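Long-range contacts in fiber protein (Duck adenovirus 1, PDB 6ITX), which forms the trimeric head at the C-terminal end of the viral fiber and probably binds host-cell receptors during attachment and entry: residues G244-C249 against M265-T270; Y108-S113 against F161-C166; T138-A143 against T291-F296. All blocks are in the same frame, centred on the assembly; numbering follows the deposited sequence.

Overall arrangement
All three contacts are buried in the beta-rich head and reach the same branched sheet. Contact 1 pairs the two strands of a hairpin and is the most regular. Contact 2 touches it through strand 160-165, whose backbone probably bonds to strand 262-271, yet its own pairing with strand 110-114 is a single bridge between strands that diverge. Contact 3 brings together strands far apart in sequence, and contact 1 is nested inside the loop it closes. Apolar side chains from all three pack together, Met265 on Phe296 and Leu163 on Ile141 among them. Contact 3 alone has side-chain hydrogen bonds across its two segments, and it alone reaches a neighbouring subunit.

Contact 1 of 3, residues G244-C249 against M265-T270; sequences GNLYVC and MVFVIT
Leu246 and Phe267 run alongside each other on one face of the sheet. The methyl CD1 of Leu246 sits over one face of the Phe267 ring, 3.8 Å from its centroid and somewhat displaced from the ring centre, a CH-pi contact. The same Leu246 CD1 also rests 3.7 Å from CB of Met265. Beyond it the thioether chain of Met265 bends at its last torsion (chi3 136°), which carries the methyl CE alongside Val248, 3.4 Å from Val248 CG2. On the other face of the sheet Tyr247 crosses Val266, its CB 3.6 Å from Val266 CG1, while the carbonyl O of Val266 lies at the edge of the tyrosine ring, near its plane.

Behind these side chains stands the antiparallel hairpin of strands 241-253 and 262-271. Its hydrogen-bonded pairs are Asn245 with Val268 and Tyr247 with Val266, each closed by two backbone bonds. Asn245 N donates to Val268 O over 2.8 Å, and Val268 N returns a bond to Asn245 O at 3.0 Å. In the non-hydrogen-bonded pairs the alpha carbons approach opposing carbonyls instead, as where Met265 CA comes 3.3 Å from Tyr247 O.

Further out, the face bearing Leu246, Met265 and Phe267 is covered by Ile139 and Ile294, and the Phe267 ring stacks with Phe161. On the opposite face the Tyr247 ring meets Tyr226 edge-to-face and Glu220 packs against both Tyr247 and Val268. The amide of Asn245 is held by strand 226-235, through OD1 hydrogen-bonded to Ser230 OG.

Contact 2 of 3, residues Y108-S113 against F161-C166; sequences YEIFAS and FGLVLC
The methyl of Ala112 approaches the Phe161 ring obliquely, with Ala112 CB 4.0 Å from Phe161 CD2. At the edge of that ring, and in its plane, lies the methyl CD1 of Leu163, the next residue but one on the same strand. CG of Phe161 stands over its own backbone, flanked by both N and C (chi1 61°), a torsion that leads the ring off segment 108-113; the ring of Trp148 meets it at a steep angle.

Leu163 reaches across to segment 108-113. Its other methyl, CD2, lies 3.7 Å from Ala112 CB and 3.5 Å from Phe111 O, with the Ile110 methyl CG2 more distant at 4.2 Å. One leucine branch therefore touches three consecutive residues of the facing strand.

The backbone link is a single antiparallel bridge, the hydrogen-bonded pair of Ser113 and Gly162. Gly162 N donates to Ser113 O over 2.7 Å, and Ser113 N to Gly162 O over 3.0 Å. With strands 110-113 and 161-165 running at 131° to each other, the two chains splay apart beyond this bridge. Strand 110-114 also pairs with strand 118-131, where Glu109 and Ile110 both face Val122 in a classic beta bulge. Where the strands part, Ser178 OG is hydrogen-bonded to both Phe111 O and Val164 N, bridging the two, while the hydroxyl of Ser113 is taken up by Gly214 O.

Contact 3 of 3, residues T138-A143 against T291-F296; sequences TIQIKA and TPPIPF
Strand 138-143 pairs here with the proline-rich segment 291-296, an antiparallel meeting of strand 134-144 with strand 288-299 close to the subunit interface of the trimeric fiber head. Ile139 and Ile294 form a hydrogen-bonded pair: Ile294 N donates to Ile139 O over 2.7 Å, and Ile139 N to Ile294 O over 3.0 Å. Both donors stand about 30° out of the plane of the carbonyl they bond.

Next to this pair Thr138 faces Pro295 without backbone bonds. Its methyl CG2 crosses the proline near CB, while Thr138 CB lies 3.8 Å from Pro293 CB, the two side chains running alongside. Phe296 brings its CE1 corner to the Ile139 side chain, 3.9 Å from Ile139 CG2; the backbone N of Ile139 lies at the edge of the ring. A chi1 of 62° folds the Phe296 ring back to the strand 138-143 side. Met265 and Leu128 pack on it as well.

Pro292 and Pro293 have no N-H to offer, and here side chains enter the bonding between the antiparallel chains. Thr291 OG1 accepts from Ile141 N over 3.1 Å in a nearly straight bond (168°) and donates to Pro292 O within its own segment, so this hydroxyl is gripped by two bonds. Thr291 N in turn reaches Ile141 O. The extended side chain of Gln140 brings NE2 to within 3.1 Å of Thr291 O, the acceptor lying in the amide plane and the donor in the carbonyl plane. Gln140 NE2 is also hydrogen-bonded to Ser202 O of a neighbouring subunit, whose Tyr203 packs against Pro293 and whose Tyr226 packs against Pro292.

Contact 1 of 3, residues G244-C249 against M265-T270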
ATOM      1  N   GLY A 244      -6.768 -11.305  -6.091  1.00 37.02           N
ATOM      2  CA  GLY A 244      -5.808 -11.900  -5.187  1.00 32.12           C
ATOM      3  C   GLY A 244      -5.579 -11.008  -3.995  1.00 33.64           C
ATOM      4  O   GLY A 244      -5.676  -9.778  -4.084  1.00 30.28           O
ATOM      5  N   ASN A 245      -5.281 -11.635  -2.866  1.00 34.70           N
ATOM      6  CA  ASN A 245      -4.989 -10.878  -1.667  1.00 37.41           C
ATOM      7  C   ASN A 245      -3.826 -11.519  -0.927  1.00 33.44           C
ATOM      8  O   ASN A 245      -3.722 -12.745  -0.844  1.00 34.06           O
ATOM      9  CB  ASN A 245      -6.243 -10.746  -0.800  1.00 34.19           C
ATOM     10  CG  ASN A 245      -7.154  -9.624  -1.304  1.00 39.14           C
ATOM     11  OD1 ASN A 245      -6.786  -8.452  -1.256  1.00 35.77           O
ATOM     12  ND2 ASN A 245      -8.325  -9.984  -1.821  1.00 46.12           N
ATOM     13  N   LEU A 246      -2.919 -10.673  -0.463  1.00 31.55           N
ATOM     14  CA  LEU A 246      -1.785 -11.080   0.344  1.00 32.10           C
ATOM     15  C   LEU A 246      -2.042 -10.577   1.751  1.00 30.39           C
ATOM     16  O   LEU A 246      -2.420  -9.416   1.928  1.00 33.37           O
ATOM     17  CB  LEU A 246      -0.477 -10.501  -0.213  1.00 32.58           C
ATOM     18  CG  LEU A 246       0.748 -10.480   0.709  1.00 32.33           C
ATOM     19  CD1 LEU A 246       1.198 -11.887   1.081  1.00 31.81           C
ATOM     20  CD2 LEU A 246       1.860  -9.759   0.044  1.00 28.27           C
ATOM     21  N   TYR A 247      -1.879 -11.449   2.741  1.00 30.44           N
ATOM     22  CA  TYR A 247      -2.102 -11.095   4.139  1.00 33.48           C
ATOM     23  C   TYR A 247      -0.783 -11.268   4.870  1.00 34.56           C
ATOM     24  O   TYR A 247      -0.247 -12.382   4.926  1.00 35.06           O
ATOM     25  CB  TYR A 247      -3.200 -11.954   4.782  1.00 29.57           C
ATOM     26  CG  TYR A 247      -4.520 -11.854   4.065  1.00 33.00           C
ATOM     27  CD1 TYR A 247      -4.715 -12.520   2.875  1.00 29.28           C
ATOM     28  CD2 TYR A 247      -5.572 -11.079   4.571  1.00 33.64           C
ATOM     29  CE1 TYR A 247      -5.891 -12.433   2.195  1.00 34.17           C
ATOM     30  CE2 TYR A 247      -6.771 -10.987   3.892  1.00 31.01           C
ATOM     31  CZ  TYR A 247      -6.915 -11.669   2.686  1.00 35.62           C
ATOM     32  OH  TYR A 247      -8.078 -11.637   1.949  1.00 32.09           O
ATOM     33  N   VAL A 248      -0.252 -10.172   5.406  1.00 30.84           N
ATOM     34  CA  VAL A 248       1.039 -10.192   6.074  1.00 29.88           C
ATOM     35  C   VAL A 248       0.800 -10.160   7.568  1.00 35.82           C
ATOM     36  O   VAL A 248       0.005  -9.355   8.070  1.00 36.01           O
ATOM     37  CB  VAL A 248       1.923  -9.016   5.641  1.00 28.81           C
ATOM     38  CG1 VAL A 248       3.223  -9.051   6.401  1.00 25.85           C
ATOM     39  CG2 VAL A 248       2.146  -9.034   4.149  1.00 26.75           C
ATOM     40  N   CYS A 249       1.485 -11.023   8.270  1.00 35.44           N
ATOM     41  CA  CYS A 249       1.388 -11.114   9.707  1.00 32.90           C
ATOM     42  C   CYS A 249       2.674 -11.751  10.201  1.00 38.45           C
ATOM     43  O   CYS A 249       3.020 -12.864   9.766  1.00 34.22           O
ATOM     44  CB  CYS A 249       0.191 -11.952  10.139  1.00 33.31           C
ATOM     45  SG  CYS A 249       0.184 -12.136  11.918  1.00 34.00           S
ATOM     46  N   MET A 265       2.908 -15.144   5.436  1.00 33.33           N
ATOM     47  CA  MET A 265       2.206 -14.551   4.311  1.00 31.63           C
ATOM     48  C   MET A 265       1.266 -15.593   3.758  1.00 33.67           C
ATOM     49  O   MET A 265       1.721 -16.639   3.290  1.00 35.19           O
ATOM     50  CB  MET A 265       3.185 -14.100   3.242  1.00 28.70           C
ATOM     51  CG  MET A 265       4.178 -13.119   3.801  1.00 33.53           C
ATOM     52  SD  MET A 265       5.021 -12.266   2.505  1.00 49.04           S
ATOM     53  CE  MET A 265       4.975 -10.630   3.146  1.00 41.25           C
ATOM     54  N   VAL A 266      -0.034 -15.338   3.834  1.00 32.34           N
ATOM     55  CA  VAL A 266      -1.011 -16.232   3.232  1.00 37.11           C
ATOM     56  C   VAL A 266      -1.597 -15.534   2.015  1.00 32.71           C
ATOM     57  O   VAL A 266      -1.946 -14.347   2.076  1.00 31.08           O
ATOM     58  CB  VAL A 266      -2.091 -16.673   4.238  1.00 34.52           C
ATOM     59  CG1 VAL A 266      -2.680 -15.494   4.964  1.00 30.50           C
ATOM     60  CG2 VAL A 266      -3.158 -17.485   3.525  1.00 32.89           C
ATOM     61  N   PHE A 267      -1.633 -16.253   0.896  1.00 33.74           N
ATOM     62  CA  PHE A 267      -2.132 -15.759  -0.382  1.00 31.03           C
ATOM     63  C   PHE A 267      -3.473 -16.410  -0.659  1.00 31.65           C
ATOM     64  O   PHE A 267      -3.603 -17.634  -0.530  1.00 33.82           O
ATOM     65  CB  PHE A 267      -1.177 -16.109  -1.526  1.00 31.17           C
ATOM     66  CG  PHE A 267       0.159 -15.454  -1.432  1.00 29.67           C
ATOM     67  CD1 PHE A 267       1.083 -15.871  -0.505  1.00 29.97           C
ATOM     68  CD2 PHE A 267       0.493 -14.425  -2.288  1.00 30.97           C
ATOM     69  CE1 PHE A 267       2.311 -15.267  -0.429  1.00 34.82           C
ATOM     70  CE2 PHE A 267       1.718 -13.805  -2.212  1.00 30.07           C
ATOM     71  CZ  PHE A 267       2.632 -14.226  -1.288  1.00 33.21           C
ATOM     72  N   VAL A 268      -4.461 -15.611  -1.046  1.00 32.23           N
ATOM     73  CA  VAL A 268      -5.744 -16.124  -1.524  1.00 33.53           C
ATOM     74  C   VAL A 268      -5.961 -15.567  -2.923  1.00 33.35           C
ATOM     75  O   VAL A 268      -5.899 -14.347  -3.130  1.00 35.45           O
ATOM     76  CB  VAL A 268      -6.905 -15.749  -0.593  1.00 31.04           C
ATOM     77  CG1 VAL A 268      -8.217 -16.299  -1.119  1.00 28.72           C
ATOM     78  CG2 VAL A 268      -6.641 -16.272   0.786  1.00 40.42           C
ATOM     79  N   ILE A 269      -6.201 -16.457  -3.878  1.00 30.77           N
ATOM     80  CA  ILE A 269      -6.274 -16.125  -5.295  1.00 29.96           C
ATOM     81  C   ILE A 269      -7.563 -16.739  -5.815  1.00 30.09           C
ATOM     82  O   ILE A 269      -7.857 -17.901  -5.505  1.00 35.04           O
ATOM     83  CB  ILE A 269      -5.041 -16.669  -6.053  1.00 28.94           C
ATOM     84  CG1 ILE A 269      -3.784 -15.849  -5.728  1.00 28.83           C
ATOM     85  CG2 ILE A 269      -5.285 -16.729  -7.550  1.00 31.64           C
ATOM     86  CD1 ILE A 269      -2.472 -16.488  -6.259  1.00 31.75           C
ATOM     87  N   THR A 270      -8.343 -15.970  -6.574  1.00 24.62           N
ATOM     88  CA  THR A 270      -9.663 -16.426  -6.997  1.00 29.44           C
ATOM     89  C   THR A 270      -9.795 -16.490  -8.520  1.00 33.03           C
ATOM     90  O   THR A 270      -9.081 -15.819  -9.267  1.00 33.52           O
ATOM     91  CB  THR A 270     -10.768 -15.527  -6.438  1.00 30.28           C
ATOM     92  OG1 THR A 270     -10.529 -14.165  -6.838  1.00 30.77           O
ATOM     93  CG2 THR A 270     -10.823 -15.640  -4.926  1.00 21.64           C
TER

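Contact 2 of 3, residues Y108-S113 against F161-C166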
ATOM      1  N   TYR A 108      11.102 -25.411  -8.503  1.00 40.38           N
ATOM      2  CA  TYR A 108      10.106 -25.043  -7.497  1.00 38.06           C
ATOM      3  C   TYR A 108      10.465 -25.779  -6.208  1.00 42.81           C
ATOM      4  O   TYR A 108       9.995 -26.891  -5.945  1.00 41.97           O
ATOM      5  CB  TYR A 108       8.667 -25.377  -7.999  1.00 42.27           C
ATOM      6  CG  TYR A 108       8.358 -24.734  -9.338  1.00 39.86           C
ATOM      7  CD1 TYR A 108       8.728 -25.356 -10.527  1.00 40.77           C
ATOM      8  CD2 TYR A 108       7.744 -23.486  -9.414  1.00 37.44           C
ATOM      9  CE1 TYR A 108       8.481 -24.768 -11.750  1.00 37.52           C
ATOM     10  CE2 TYR A 108       7.484 -22.890 -10.647  1.00 37.23           C
ATOM     11  CZ  TYR A 108       7.865 -23.541 -11.809  1.00 39.63           C
ATOM     12  OH  TYR A 108       7.632 -22.976 -13.042  1.00 46.71           O
ATOM     13  N   GLU A 109      11.304 -25.142  -5.390  1.00 50.56           N
ATOM     14  CA  GLU A 109      11.842 -25.756  -4.179  1.00 48.13           C
ATOM     15  C   GLU A 109      11.479 -24.980  -2.908  1.00 49.89           C
ATOM     16  O   GLU A 109      12.099 -25.184  -1.851  1.00 52.06           O
ATOM     17  CB  GLU A 109      13.360 -25.902  -4.320  1.00 48.96           C
ATOM     18  CG  GLU A 109      13.767 -26.950  -5.354  1.00 45.72           C
ATOM     19  CD  GLU A 109      15.013 -26.566  -6.135  1.00 62.17           C
ATOM     20  OE1 GLU A 109      15.672 -25.537  -5.812  1.00 57.00           O
ATOM     21  OE2 GLU A 109      15.334 -27.314  -7.088  1.00 69.56           O
ATOM     22  N   ILE A 110      10.482 -24.096  -2.991  1.00 46.11           N
ATOM     23  CA  ILE A 110      10.016 -23.290  -1.869  1.00 39.02           C
ATOM     24  C   ILE A 110       8.736 -23.925  -1.356  1.00 39.53           C
ATOM     25  O   ILE A 110       7.865 -24.287  -2.155  1.00 39.07           O
ATOM     26  CB  ILE A 110       9.793 -21.835  -2.308  1.00 37.54           C
ATOM     27  CG1 ILE A 110      11.087 -21.290  -2.913  1.00 36.53           C
ATOM     28  CG2 ILE A 110       9.323 -20.979  -1.156  1.00 33.18           C
ATOM     29  CD1 ILE A 110      12.240 -21.319  -1.958  1.00 36.19           C
ATOM     30  N   PHE A 111       8.626 -24.094  -0.031  1.00 40.02           N
ATOM     31  CA  PHE A 111       7.539 -24.876   0.555  1.00 36.86           C
ATOM     32  C   PHE A 111       6.391 -23.971   0.973  1.00 37.32           C
ATOM     33  O   PHE A 111       6.593 -23.027   1.737  1.00 35.72           O
ATOM     34  CB  PHE A 111       8.028 -25.677   1.758  1.00 38.24           C
ATOM     35  CG  PHE A 111       7.018 -26.677   2.286  1.00 40.77           C
ATOM     36  CD1 PHE A 111       6.053 -26.295   3.215  1.00 44.97           C
ATOM     37  CD2 PHE A 111       7.053 -28.003   1.884  1.00 40.79           C
ATOM     38  CE1 PHE A 111       5.117 -27.222   3.708  1.00 46.61           C
ATOM     39  CE2 PHE A 111       6.128 -28.935   2.375  1.00 41.73           C
ATOM     40  CZ  PHE A 111       5.166 -28.549   3.283  1.00 44.66           C
ATOM     41  N   ALA A 112       5.189 -24.278   0.489  1.00 34.73           N
ATOM     42  CA  ALA A 112       3.973 -23.560   0.847  1.00 31.80           C
ATOM     43  C   ALA A 112       3.007 -24.527   1.499  1.00 37.01           C
ATOM     44  O   ALA A 112       2.720 -25.591   0.939  1.00 38.86           O
ATOM     45  CB  ALA A 112       3.295 -22.930  -0.377  1.00 31.39           C
ATOM     46  N   SER A 113       2.493 -24.158   2.669  1.00 39.37           N
ATOM     47  CA  SER A 113       1.481 -24.970   3.327  1.00 41.67           C
ATOM     48  C   SER A 113       0.092 -24.508   2.890  1.00 34.24           C
ATOM     49  O   SER A 113      -0.150 -23.313   2.713  1.00 32.71           O
ATOM     50  CB  SER A 113       1.640 -24.901   4.846  1.00 37.14           C
ATOM     51  OG  SER A 113       0.662 -25.701   5.492  1.00 41.16           O
ATOM     52  N   PHE A 161      -2.491 -20.425   0.035  1.00 31.46           N
ATOM     53  CA  PHE A 161      -1.251 -21.028   0.503  1.00 31.59           C
ATOM     54  C   PHE A 161      -0.511 -20.064   1.426  1.00 33.39           C
ATOM     55  O   PHE A 161      -0.650 -18.841   1.319  1.00 33.54           O
ATOM     56  CB  PHE A 161      -0.372 -21.468  -0.673  1.00 28.65           C
ATOM     57  CG  PHE A 161       0.066 -20.350  -1.590  1.00 30.63           C
ATOM     58  CD1 PHE A 161      -0.693 -20.004  -2.698  1.00 32.84           C
ATOM     59  CD2 PHE A 161       1.273 -19.683  -1.375  1.00 34.44           C
ATOM     60  CE1 PHE A 161      -0.275 -18.983  -3.566  1.00 33.35           C
ATOM     61  CE2 PHE A 161       1.710 -18.664  -2.237  1.00 30.55           C
ATOM     62  CZ  PHE A 161       0.937 -18.312  -3.328  1.00 32.15           C
ATOM     63  N   GLY A 162       0.252 -20.634   2.349  1.00 32.79           N
ATOM     64  CA  GLY A 162       0.992 -19.870   3.345  1.00 32.57           C
ATOM     65  C   GLY A 162       2.488 -20.078   3.177  1.00 35.83           C
ATOM     66  O   GLY A 162       2.944 -21.188   2.890  1.00 39.79           O
ATOM     67  N   LEU A 163       3.242 -19.005   3.362  1.00 35.19           N
ATOM     68  CA  LEU A 163       4.690 -19.022   3.238  1.00 30.97           C
ATOM     69  C   LEU A 163       5.275 -18.326   4.446  1.00 32.52           C
ATOM     70  O   LEU A 163       4.631 -17.489   5.074  1.00 36.02           O
ATOM     71  CB  LEU A 163       5.175 -18.281   1.993  1.00 32.63           C
ATOM     72  CG  LEU A 163       4.678 -18.805   0.658  1.00 37.85           C
ATOM     73  CD1 LEU A 163       4.860 -17.718  -0.365  1.00 35.56           C
ATOM     74  CD2 LEU A 163       5.461 -20.063   0.274  1.00 34.10           C
ATOM     75  N   VAL A 164       6.514 -18.644   4.757  1.00 31.65           N
ATOM     76  CA  VAL A 164       7.229 -17.911   5.782  1.00 28.49           C
ATOM     77  C   VAL A 164       8.461 -17.314   5.143  1.00 30.69           C
ATOM     78  O   VAL A 164       9.121 -17.962   4.322  1.00 31.34           O
ATOM     79  CB  VAL A 164       7.593 -18.804   6.990  1.00 35.99           C
ATOM     80  CG1 VAL A 164       8.294 -17.997   8.065  1.00 30.14           C
ATOM     81  CG2 VAL A 164       6.325 -19.482   7.553  1.00 38.00           C
ATOM     82  N   LEU A 165       8.733 -16.060   5.485  1.00 34.50           N
ATOM     83  CA  LEU A 165       9.980 -15.393   5.147  1.00 35.43           C
ATOM     84  C   LEU A 165      10.830 -15.383   6.397  1.00 34.72           C
ATOM     85  O   LEU A 165      10.398 -14.859   7.424  1.00 42.47           O
ATOM     86  CB  LEU A 165       9.754 -13.956   4.678  1.00 34.76           C
ATOM     87  CG  LEU A 165       8.757 -13.704   3.562  1.00 37.69           C
ATOM     88  CD1 LEU A 165       9.086 -12.363   2.921  1.00 42.30           C
ATOM     89  CD2 LEU A 165       8.748 -14.854   2.533  1.00 31.74           C
ATOM     90  N   CYS A 166      12.036 -15.933   6.311  1.00 41.56           N
ATOM     91  CA  CYS A 166      12.971 -15.949   7.433  1.00 42.61           C
ATOM     92  C   CYS A 166      14.267 -15.280   7.005  1.00 41.26           C
ATOM     93  O   CYS A 166      15.253 -15.959   6.685  1.00 42.92           O
ATOM     94  CB  CYS A 166      13.228 -17.370   7.925  1.00 42.70           C
ATOM     95  SG  CYS A 166      14.039 -17.372   9.528  1.00 51.53           S
TER

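Contact 3 of 3, residues T138-A143 against T291-F296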
ATOM      1  N   THR A 138       8.843  -6.347  -1.849  1.00 34.21           N
ATOM      2  CA  THR A 138       7.933  -7.003  -2.774  1.00 34.38           C
ATOM      3  C   THR A 138       8.141  -8.507  -2.673  1.00 37.10           C
ATOM      4  O   THR A 138       9.246  -8.976  -2.386  1.00 40.65           O
ATOM      5  CB  THR A 138       8.130  -6.546  -4.240  1.00 33.07           C
ATOM      6  OG1 THR A 138       9.428  -6.933  -4.701  1.00 36.39           O
ATOM      7  CG2 THR A 138       7.994  -5.047  -4.373  1.00 35.47           C
ATOM      8  N   ILE A 139       7.071  -9.264  -2.897  1.00 33.76           N
ATOM      9  CA  ILE A 139       7.157 -10.713  -3.019  1.00 33.42           C
ATOM     10  C   ILE A 139       6.535 -11.123  -4.351  1.00 30.13           C
ATOM     11  O   ILE A 139       5.518 -10.560  -4.779  1.00 28.69           O
ATOM     12  CB  ILE A 139       6.486 -11.429  -1.832  1.00 28.73           C
ATOM     13  CG1 ILE A 139       6.607 -12.946  -1.982  1.00 33.34           C
ATOM     14  CG2 ILE A 139       5.050 -11.003  -1.693  1.00 27.34           C
ATOM     15  CD1 ILE A 139       6.584 -13.697  -0.652  1.00 34.32           C
ATOM     16  N   GLN A 140       7.175 -12.078  -5.024  1.00 27.26           N
ATOM     17  CA  GLN A 140       6.720 -12.573  -6.318  1.00 29.54           C
ATOM     18  C   GLN A 140       6.798 -14.087  -6.281  1.00 31.35           C
ATOM     19  O   GLN A 140       7.861 -14.639  -5.977  1.00 30.01           O
ATOM     20  CB  GLN A 140       7.576 -12.017  -7.463  1.00 27.98           C
ATOM     21  CG  GLN A 140       7.152 -12.503  -8.831  1.00 30.58           C
ATOM     22  CD  GLN A 140       7.806 -11.740  -9.976  1.00 28.92           C
ATOM     23  OE1 GLN A 140       8.984 -11.408  -9.934  1.00 36.56           O
ATOM     24  NE2 GLN A 140       7.033 -11.473 -11.006  1.00 26.92           N
ATOM     25  N   ILE A 141       5.674 -14.753  -6.579  1.00 28.44           N
ATOM     26  CA  ILE A 141       5.548 -16.204  -6.474  1.00 28.03           C
ATOM     27  C   ILE A 141       5.134 -16.770  -7.822  1.00 34.28           C
ATOM     28  O   ILE A 141       4.247 -16.219  -8.484  1.00 35.45           O
ATOM     29  CB  ILE A 141       4.527 -16.606  -5.388  1.00 32.65           C
ATOM     30  CG1 ILE A 141       4.973 -16.064  -4.034  1.00 27.59           C
ATOM     31  CG2 ILE A 141       4.336 -18.150  -5.334  1.00 31.65           C
ATOM     32  CD1 ILE A 141       6.276 -16.679  -3.597  1.00 32.35           C
ATOM     33  N   LYS A 142       5.771 -17.875  -8.229  1.00 34.95           N
ATOM     34  CA  LYS A 142       5.390 -18.606  -9.433  1.00 34.59           C
ATOM     35  C   LYS A 142       5.116 -20.056  -9.070  1.00 35.37           C
ATOM     36  O   LYS A 142       5.903 -20.669  -8.344  1.00 35.78           O
ATOM     37  CB  LYS A 142       6.483 -18.546 -10.491  1.00 36.32           C
ATOM     38  CG  LYS A 142       6.074 -19.193 -11.788  1.00 39.10           C
ATOM     39  CD  LYS A 142       7.087 -18.885 -12.860  1.00 40.50           C
ATOM     40  CE  LYS A 142       6.979 -19.844 -14.031  1.00 40.68           C
ATOM     41  NZ  LYS A 142       8.062 -19.492 -15.016  1.00 46.74           N
ATOM     42  N   ALA A 143       4.022 -20.610  -9.589  1.00 30.51           N
ATOM     43  CA  ALA A 143       3.652 -21.972  -9.237  1.00 30.19           C
ATOM     44  C   ALA A 143       3.160 -22.755 -10.455  1.00 34.73           C
ATOM     45  O   ALA A 143       2.696 -22.191 -11.451  1.00 34.51           O
ATOM     46  CB  ALA A 143       2.581 -21.975  -8.147  1.00 32.68           C
ATOM     47  N   THR A 291       2.418 -14.365  -9.888  1.00 29.44           N
ATOM     48  CA  THR A 291       2.064 -13.054  -9.373  1.00 30.79           C
ATOM     49  C   THR A 291       3.052 -12.008  -9.899  1.00 32.70           C
ATOM     50  O   THR A 291       4.220 -12.320 -10.168  1.00 28.17           O
ATOM     51  CB  THR A 291       2.083 -13.055  -7.838  1.00 26.39           C
ATOM     52  OG1 THR A 291       3.423 -12.812  -7.358  1.00 26.89           O
ATOM     53  CG2 THR A 291       1.585 -14.393  -7.294  1.00 26.24           C
ATOM     54  N   PRO A 292       2.626 -10.756 -10.025  1.00 31.23           N
ATOM     55  CA  PRO A 292       3.591  -9.690 -10.172  1.00 29.09           C
ATOM     56  C   PRO A 292       4.390  -9.615  -8.890  1.00 32.68           C
ATOM     57  O   PRO A 292       4.153 -10.410  -7.965  1.00 28.87           O
ATOM     58  CB  PRO A 292       2.717  -8.440 -10.370  1.00 28.29           C
ATOM     59  CG  PRO A 292       1.518  -8.721  -9.529  1.00 28.97           C
ATOM     60  CD  PRO A 292       1.285 -10.231  -9.684  1.00 33.43           C
ATOM     61  N   PRO A 293       5.352  -8.707  -8.787  1.00 32.61           N
ATOM     62  CA  PRO A 293       5.874  -8.380  -7.458  1.00 30.35           C
ATOM     63  C   PRO A 293       4.778  -7.662  -6.688  1.00 31.17           C
ATOM     64  O   PRO A 293       4.210  -6.683  -7.182  1.00 29.74           O
ATOM     65  CB  PRO A 293       7.072  -7.462  -7.749  1.00 31.74           C
ATOM     66  CG  PRO A 293       7.319  -7.567  -9.223  1.00 32.62           C
ATOM     67  CD  PRO A 293       6.027  -7.960  -9.859  1.00 29.39           C
ATOM     68  N   ILE A 294       4.455  -8.166  -5.499  1.00 25.97           N
ATOM     69  CA  ILE A 294       3.421  -7.570  -4.661  1.00 27.91           C
ATOM     70  C   ILE A 294       4.115  -6.721  -3.592  1.00 30.18           C
ATOM     71  O   ILE A 294       4.833  -7.279  -2.748  1.00 33.37           O
ATOM     72  CB  ILE A 294       2.520  -8.635  -4.023  1.00 32.74           C
ATOM     73  CG1 ILE A 294       1.948  -9.574  -5.096  1.00 29.07           C
ATOM     74  CG2 ILE A 294       1.420  -7.972  -3.163  1.00 24.85           C
ATOM     75  CD1 ILE A 294       1.423 -10.895  -4.553  1.00 25.47           C
ATOM     76  N   PRO A 295       3.911  -5.411  -3.576  1.00 34.78           N
ATOM     77  CA  PRO A 295       4.548  -4.590  -2.530  1.00 33.81           C
ATOM     78  C   PRO A 295       3.788  -4.642  -1.216  1.00 31.68           C
ATOM     79  O   PRO A 295       2.555  -4.664  -1.192  1.00 36.90           O
ATOM     80  CB  PRO A 295       4.528  -3.183  -3.131  1.00 25.99           C
ATOM     81  CG  PRO A 295       3.375  -3.217  -4.037  1.00 32.63           C
ATOM     82  CD  PRO A 295       3.300  -4.587  -4.625  1.00 24.78           C
ATOM     83  N   PHE A 296       4.544  -4.670  -0.118  1.00 30.29           N
ATOM     84  CA  PHE A 296       3.997  -4.662   1.234  1.00 27.82           C
ATOM     85  C   PHE A 296       4.996  -3.986   2.160  1.00 30.91           C
ATOM     86  O   PHE A 296       6.184  -3.867   1.839  1.00 31.75           O
ATOM     87  CB  PHE A 296       3.712  -6.081   1.730  1.00 38.85           C
ATOM     88  CG  PHE A 296       4.953  -6.945   1.825  1.00 39.49           C
ATOM     89  CD1 PHE A 296       5.455  -7.593   0.700  1.00 35.41           C
ATOM     90  CD2 PHE A 296       5.635  -7.071   3.030  1.00 36.64           C
ATOM     91  CE1 PHE A 296       6.602  -8.357   0.777  1.00 35.17           C
ATOM     92  CE2 PHE A 296       6.782  -7.836   3.112  1.00 43.58           C
ATOM     93  CZ  PHE A 296       7.265  -8.486   1.980  1.00 40.26           C
TER